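Local structure of protein OS-9 homolog (Saccharomyces cerevisiae, 2YMA) at residues S21-L26 and K36-D41; W87-V91 and T119-N123. The protein acts as a lectin in endoplasmic reticulum quality control, targeting misfolded lumenal glycoproteins for degradation, and dimerises through the domain described here. All blocks are in the same frame, centred on the assembly; numbering follows the deposited sequence.

How the contacts relate
From the N terminus, the chain first meets contact 1, where strand 23-28 turns back as strand 36-39 and closes the short loop of a beta hairpin. After helix 52-67 it enters strand 84-92, whose residues 87-91 open contact 2; this closes 28 residues further on, once strands 98-106 and 112-117 have passed and the loop 119-123 folds back. The two contacts are in series, neither nested nor crossed. The mixed sheet joins them, since strands 36-39 and 84-92 run side by side in parallel: L37 N and E90 O, 3.0 Å apart, probably form a hydrogen bond, and V39 packs on V91. Contact 1 thus belongs to the sheet, while contact 2 ties it to a loop at the dimer interface.

Contact 1: residues S21-L26 and K36-D41; sequences SGIYFL and KLMVTD
The carbonyl oxygen of G22 takes two donors from T40. The backbone N of T40 lies 2.8 Å from G22 O, in a nearly straight bond (171° at the hydrogen) that meets the carbonyl almost end-on. The hydroxyl OG1 of T40 donates to G22 O as well, at 3.1 Å, but from above the carbonyl plane and with a C=O...O angle of only 101°. Two more pairs continue the antiparallel pattern. Y24 N reaches M38 O at 2.8 Å and M38 N returns the bond to Y24 O; further on, L26 N binds K36 O at 2.9 Å and K36 N binds L26 O. Beyond this backbone frame, K36 and D41 send their charges outside the hairpin, to D96 and K57.

Side chains sort by face. Y24 and M38 lie side by side, and M38 stays extended until its last torsion bends it (chi3 65°), which swings CE to 3.9 Å from CD1 of Y24. T40 crosses the tyrosine at about a right angle: its CG2 meets CD1 and CE1, while OG1 sits at the ring edge, in plane. On this same side CD1 of L26 rests 3.7 Å from CB of M38, with Y14 and P16 of strand 14-20 adding to the packing around L26. The other face carries I23, F25, L37 and V39, and there CD1 of F25 meets CD2 of L37; helix 52-67 covers this side through F58 and M65.

As an example of a two-strand hairpin, the contact separates its duties: main-chain bonds hold the two strands in this register, one threonine closes the end near G22 with both its amide and its hydroxyl, and the face of I23, F25 and V39 packs on helix 52-67.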
loop_
_atom_site.group_PDB
_atom_site.type_symbol
_atom_site.label_atom_id
_atom_site.label_comp_id
_atom_site.label_asym_id
_atom_site.label_seq_id
_atom_site.Cartn_x
_atom_site.Cartn_y
_atom_site.Cartn_z
ATOM N N SER A 21 9.957 -18.360 13.214
ATOM C CA SER A 21 9.887 -17.280 14.196
ATOM C C SER A 21 8.468 -17.063 14.738
ATOM O O SER A 21 8.100 -15.940 15.054
ATOM C CB SER A 21 10.427 -15.973 13.603
ATOM O OG SER A 21 11.811 -16.062 13.311
ATOM N N GLY A 22 7.684 -18.135 14.843
ATOM C CA GLY A 22 6.298 -18.037 15.285
ATOM C C GLY A 22 5.363 -17.318 14.319
ATOM O O GLY A 22 4.322 -16.799 14.729
ATOM N N ILE A 23 5.723 -17.288 13.036
ATOM C CA ILE A 23 4.917 -16.592 12.032
ATOM C C ILE A 23 4.444 -17.556 10.950
ATOM O O ILE A 23 5.213 -18.390 10.467
ATOM C CB ILE A 23 5.712 -15.426 11.391
ATOM C CG1 ILE A 23 6.209 -14.473 12.475
ATOM C CG2 ILE A 23 4.870 -14.686 10.371
ATOM C CD1 ILE A 23 7.105 -13.360 11.963
ATOM N N TYR A 24 3.179 -17.445 10.568
ATOM C CA TYR A 24 2.632 -18.306 9.523
ATOM C C TYR A 24 2.051 -17.545 8.349
ATOM O O TYR A 24 1.339 -16.552 8.525
ATOM C CB TYR A 24 1.536 -19.195 10.090
ATOM C CG TYR A 24 2.055 -20.284 10.975
ATOM C CD1 TYR A 24 2.278 -20.050 12.335
ATOM C CD2 TYR A 24 2.329 -21.556 10.457
ATOM C CE1 TYR A 24 2.771 -21.059 13.173
ATOM C CE2 TYR A 24 2.815 -22.571 11.275
ATOM C CZ TYR A 24 3.030 -22.319 12.636
ATOM O OH TYR A 24 3.503 -23.327 13.452
ATOM N N PHE A 25 2.341 -18.037 7.151
ATOM C CA PHE A 25 1.675 -17.553 5.949
ATOM C C PHE A 25 0.310 -18.246 5.860
ATOM O O PHE A 25 0.222 -19.481 5.836
ATOM C CB PHE A 25 2.536 -17.867 4.709
ATOM C CG PHE A 25 2.063 -17.204 3.437
ATOM C CD1 PHE A 25 2.506 -15.932 3.094
ATOM C CD2 PHE A 25 1.195 -17.860 2.578
ATOM C CE1 PHE A 25 2.083 -15.317 1.913
ATOM C CE2 PHE A 25 0.773 -17.259 1.398
ATOM C CZ PHE A 25 1.216 -15.988 1.066
ATOM N N LEU A 26 -0.756 -17.461 5.816
ATOM C CA LEU A 26 -2.099 -18.022 5.666
ATOM C C LEU A 26 -2.564 -17.876 4.233
ATOM O O LEU A 26 -2.843 -16.765 3.758
ATOM C CB LEU A 26 -3.094 -17.321 6.596
ATOM C CG LEU A 26 -2.795 -17.570 8.072
ATOM C CD1 LEU A 26 -3.857 -16.965 8.987
ATOM C CD2 LEU A 26 -2.698 -19.056 8.281
ATOM N N LYS A 36 -2.871 -13.712 4.299
ATOM C CA LYS A 36 -2.735 -13.078 5.607
ATOM C C LYS A 36 -1.476 -13.618 6.255
ATOM O O LYS A 36 -0.913 -14.611 5.791
ATOM C CB LYS A 36 -3.862 -13.506 6.548
ATOM C CG LYS A 36 -5.176 -12.810 6.432
ATOM C CD LYS A 36 -6.045 -13.276 7.602
ATOM C CE LYS A 36 -7.382 -12.571 7.629
ATOM N NZ LYS A 36 -8.227 -13.085 8.734
ATOM N N LEU A 37 -1.075 -12.998 7.363
ATOM C CA LEU A 37 -0.003 -13.525 8.206
ATOM C C LEU A 37 -0.522 -13.754 9.624
ATOM O O LEU A 37 -1.316 -12.962 10.150
ATOM C CB LEU A 37 1.188 -12.560 8.266
ATOM C CG LEU A 37 1.916 -12.287 6.951
ATOM C CD1 LEU A 37 2.930 -11.171 7.111
ATOM C CD2 LEU A 37 2.535 -13.556 6.354
ATOM N N MET A 38 -0.061 -14.828 10.255
ATOM C CA MET A 38 -0.498 -15.131 11.615
ATOM C C MET A 38 0.651 -15.292 12.599
ATOM O O MET A 38 1.554 -16.119 12.407
ATOM C CB MET A 38 -1.362 -16.386 11.653
ATOM C CG MET A 38 -1.826 -16.721 13.060
ATOM S SD MET A 38 -2.793 -18.239 13.128
ATOM C CE MET A 38 -1.558 -19.455 12.650
ATOM N N VAL A 39 0.590 -14.511 13.671
ATOM C CA VAL A 39 1.621 -14.548 14.697
ATOM C C VAL A 39 1.166 -15.458 15.823
ATOM O O VAL A 39 0.053 -15.315 16.329
ATOM C CB VAL A 39 1.921 -13.137 15.243
ATOM C CG1 VAL A 39 2.956 -13.202 16.353
ATOM C CG2 VAL A 39 2.418 -12.249 14.114
ATOM N N THR A 40 2.017 -16.410 16.196
ATOM C CA THR A 40 1.707 -17.351 17.276
ATOM C C THR A 40 2.672 -17.161 18.446
ATOM O O THR A 40 2.489 -17.732 19.515
ATOM C CB THR A 40 1.758 -18.813 16.789
ATOM O OG1 THR A 40 3.086 -19.128 16.350
ATOM C CG2 THR A 40 0.798 -19.014 15.616
ATOM N N ASP A 41 3.683 -16.324 18.236
ATOM C CA ASP A 41 4.720 -16.054 19.230
ATOM C C ASP A 41 4.195 -15.161 20.361
ATOM O O ASP A 41 3.703 -14.062 20.112
ATOM C CB ASP A 41 5.901 -15.375 18.528
ATOM C CG ASP A 41 7.143 -15.287 19.394
ATOM O OD1 ASP A 41 7.040 -15.429 20.637
ATOM O OD2 ASP A 41 8.231 -15.059 18.816
#

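Contact 2: residues W87-V91 and T119-N123; sequences WLAEV and TFTFN
The phenyl ring of F122 reaches from its loop to strand 87-91 and makes nearly all of the apolar contact. Its outer end lies against L88, with CZ 3.3 Å from CB and 3.6 Å from CD2 of the leucine, the two side chains crossing at a slant. CE2 of the ring lies beside the strand backbone, 3.9 Å from E90 N. CD2 meets the aliphatic part of E90, 3.7 Å from CG; the glutamate chain is extended beyond that atom, carrying the carboxylate past the ring to the base of F122, where OE2 comes 3.9 Å from CB. Carboxylate and ring planes are 34° apart. A second phenylalanine, F120, adds a lighter touch from its CE1 to CD2 of L88.

Strand 84-92 runs between strands 36-39 and 98-106 of the mixed sheet and also pairs with 129-133, so the loop packs on an inner strand by side chains rather than by adding a strand of its own; no direct hydrogen bond crosses between the two segments. That loop belongs to the dimer interface. T121 and N123 exchange side-chain hydrogen bonds with N123 and T121 of the second subunit, and L130 of that subunit packs on L88.

Polar links here are indirect. One water accepts the backbone N-H of F122 at 2.8 Å and gives a weak bond to OE2 of E90 at 3.2 Å. The same OE2 forms a salt bridge with R34, whose positive charge would be expected to favour the ionised carboxylate. R34 also touches the F122 side chain and binds the carbonyl oxygen of N123, bridging strand residue and loop from the loop that joins strands 23-28 and 36-39.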
loop_
_atom_site.group_PDB
_atom_site.type_symbol
_atom_site.label_atom_id
_atom_site.label_comp_id
_atom_site.label_asym_id
_atom_site.label_seq_id
_atom_site.Cartn_x
_atom_site.Cartn_y
_atom_site.Cartn_z
ATOM N N TRP A 87 3.719 -4.569 -1.017
ATOM C CA TRP A 87 2.865 -5.715 -0.725
ATOM C C TRP A 87 2.345 -5.557 0.701
ATOM O O TRP A 87 3.113 -5.227 1.610
ATOM C CB TRP A 87 3.685 -7.008 -0.890
ATOM C CG TRP A 87 2.936 -8.314 -0.632
ATOM C CD1 TRP A 87 2.195 -9.041 -1.538
ATOM C CD2 TRP A 87 2.885 -9.050 0.599
ATOM N NE1 TRP A 87 1.690 -10.173 -0.940
ATOM C CE2 TRP A 87 2.096 -10.203 0.367
ATOM C CE3 TRP A 87 3.432 -8.848 1.876
ATOM C CZ2 TRP A 87 1.835 -11.147 1.368
ATOM C CZ3 TRP A 87 3.176 -9.792 2.871
ATOM C CH2 TRP A 87 2.381 -10.924 2.610
ATOM N N LEU A 88 1.047 -5.771 0.899
ATOM C CA LEU A 88 0.419 -5.542 2.206
ATOM C C LEU A 88 -0.337 -6.768 2.650
ATOM O O LEU A 88 -0.930 -7.464 1.833
ATOM C CB LEU A 88 -0.639 -4.430 2.145
ATOM C CG LEU A 88 -0.492 -3.044 1.554
ATOM C CD1 LEU A 88 -0.203 -3.121 0.063
ATOM C CD2 LEU A 88 -1.810 -2.329 1.811
ATOM N N ALA A 89 -0.383 -6.981 3.957
ATOM C CA ALA A 89 -1.145 -8.086 4.519
ATOM C C ALA A 89 -1.548 -7.788 5.954
ATOM O O ALA A 89 -0.784 -7.168 6.716
ATOM C CB ALA A 89 -0.327 -9.383 4.448
ATOM N N GLU A 90 -2.759 -8.208 6.315
ATOM C CA GLU A 90 -3.187 -8.165 7.705
ATOM C C GLU A 90 -2.349 -9.150 8.504
ATOM O O GLU A 90 -2.054 -10.266 8.047
ATOM C CB GLU A 90 -4.662 -8.549 7.856
ATOM C CG GLU A 90 -5.647 -7.643 7.144
ATOM C CD GLU A 90 -7.092 -8.004 7.464
ATOM O OE1 GLU A 90 -7.320 -8.768 8.430
ATOM O OE2 GLU A 90 -8.000 -7.523 6.753
ATOM N N VAL A 91 -1.957 -8.730 9.696
ATOM C CA VAL A 91 -1.347 -9.634 10.652
ATOM C C VAL A 91 -2.387 -9.933 11.725
ATOM O O VAL A 91 -2.870 -9.023 12.411
ATOM C CB VAL A 91 -0.078 -9.024 11.266
ATOM C CG1 VAL A 91 0.443 -9.898 12.380
ATOM C CG2 VAL A 91 0.983 -8.821 10.183
ATOM N N THR A 119 -3.068 1.174 12.106
ATOM C CA THR A 119 -4.314 1.887 11.812
ATOM C C THR A 119 -4.773 1.760 10.367
ATOM O O THR A 119 -5.867 2.191 10.019
ATOM C CB THR A 119 -4.215 3.379 12.172
ATOM O OG1 THR A 119 -3.102 3.959 11.479
ATOM C CG2 THR A 119 -4.020 3.541 13.678
ATOM N N PHE A 120 -3.938 1.172 9.524
ATOM C CA PHE A 120 -4.340 0.948 8.147
ATOM C C PHE A 120 -5.266 -0.259 7.988
ATOM O O PHE A 120 -4.859 -1.403 8.162
ATOM C CB PHE A 120 -3.136 0.814 7.221
ATOM C CG PHE A 120 -3.497 0.956 5.778
ATOM C CD1 PHE A 120 -3.994 -0.124 5.069
ATOM C CD2 PHE A 120 -3.394 2.186 5.147
ATOM C CE1 PHE A 120 -4.350 0.012 3.748
ATOM C CE2 PHE A 120 -3.743 2.330 3.824
ATOM C CZ PHE A 120 -4.222 1.241 3.119
ATOM N N THR A 121 -6.516 0.014 7.645
ATOM C CA THR A 121 -7.505 -1.030 7.477
ATOM C C THR A 121 -7.694 -1.336 5.993
ATOM O O THR A 121 -7.716 -0.437 5.150
ATOM C CB THR A 121 -8.868 -0.623 8.088
ATOM O OG1 THR A 121 -9.371 0.521 7.400
ATOM C CG2 THR A 121 -8.732 -0.293 9.579
ATOM N N PHE A 122 -7.825 -2.618 5.689
ATOM C CA PHE A 122 -8.093 -3.078 4.337
ATOM C C PHE A 122 -9.560 -2.961 3.961
ATOM O O PHE A 122 -10.450 -3.203 4.778
ATOM C CB PHE A 122 -7.705 -4.548 4.206
ATOM C CG PHE A 122 -6.327 -4.775 3.671
ATOM C CD1 PHE A 122 -6.080 -4.660 2.317
ATOM C CD2 PHE A 122 -5.284 -5.126 4.514
ATOM C CE1 PHE A 122 -4.819 -4.884 1.807
ATOM C CE2 PHE A 122 -4.017 -5.355 4.007
ATOM C CZ PHE A 122 -3.789 -5.235 2.651
ATOM N N ASN A 123 -9.808 -2.593 2.711
ATOM C CA ASN A 123 -11.131 -2.750 2.134
ATOM C C ASN A 123 -11.327 -4.195 1.667
ATOM O O ASN A 123 -10.368 -4.867 1.238
ATOM C CB ASN A 123 -11.329 -1.793 0.963
ATOM C CG ASN A 123 -12.725 -1.228 0.920
ATOM O OD1 ASN A 123 -13.479 -1.345 1.885
ATOM N ND2 ASN A 123 -13.079 -0.607 -0.194
HETATM O O HOH W 1 -8.035 -4.441 7.770
#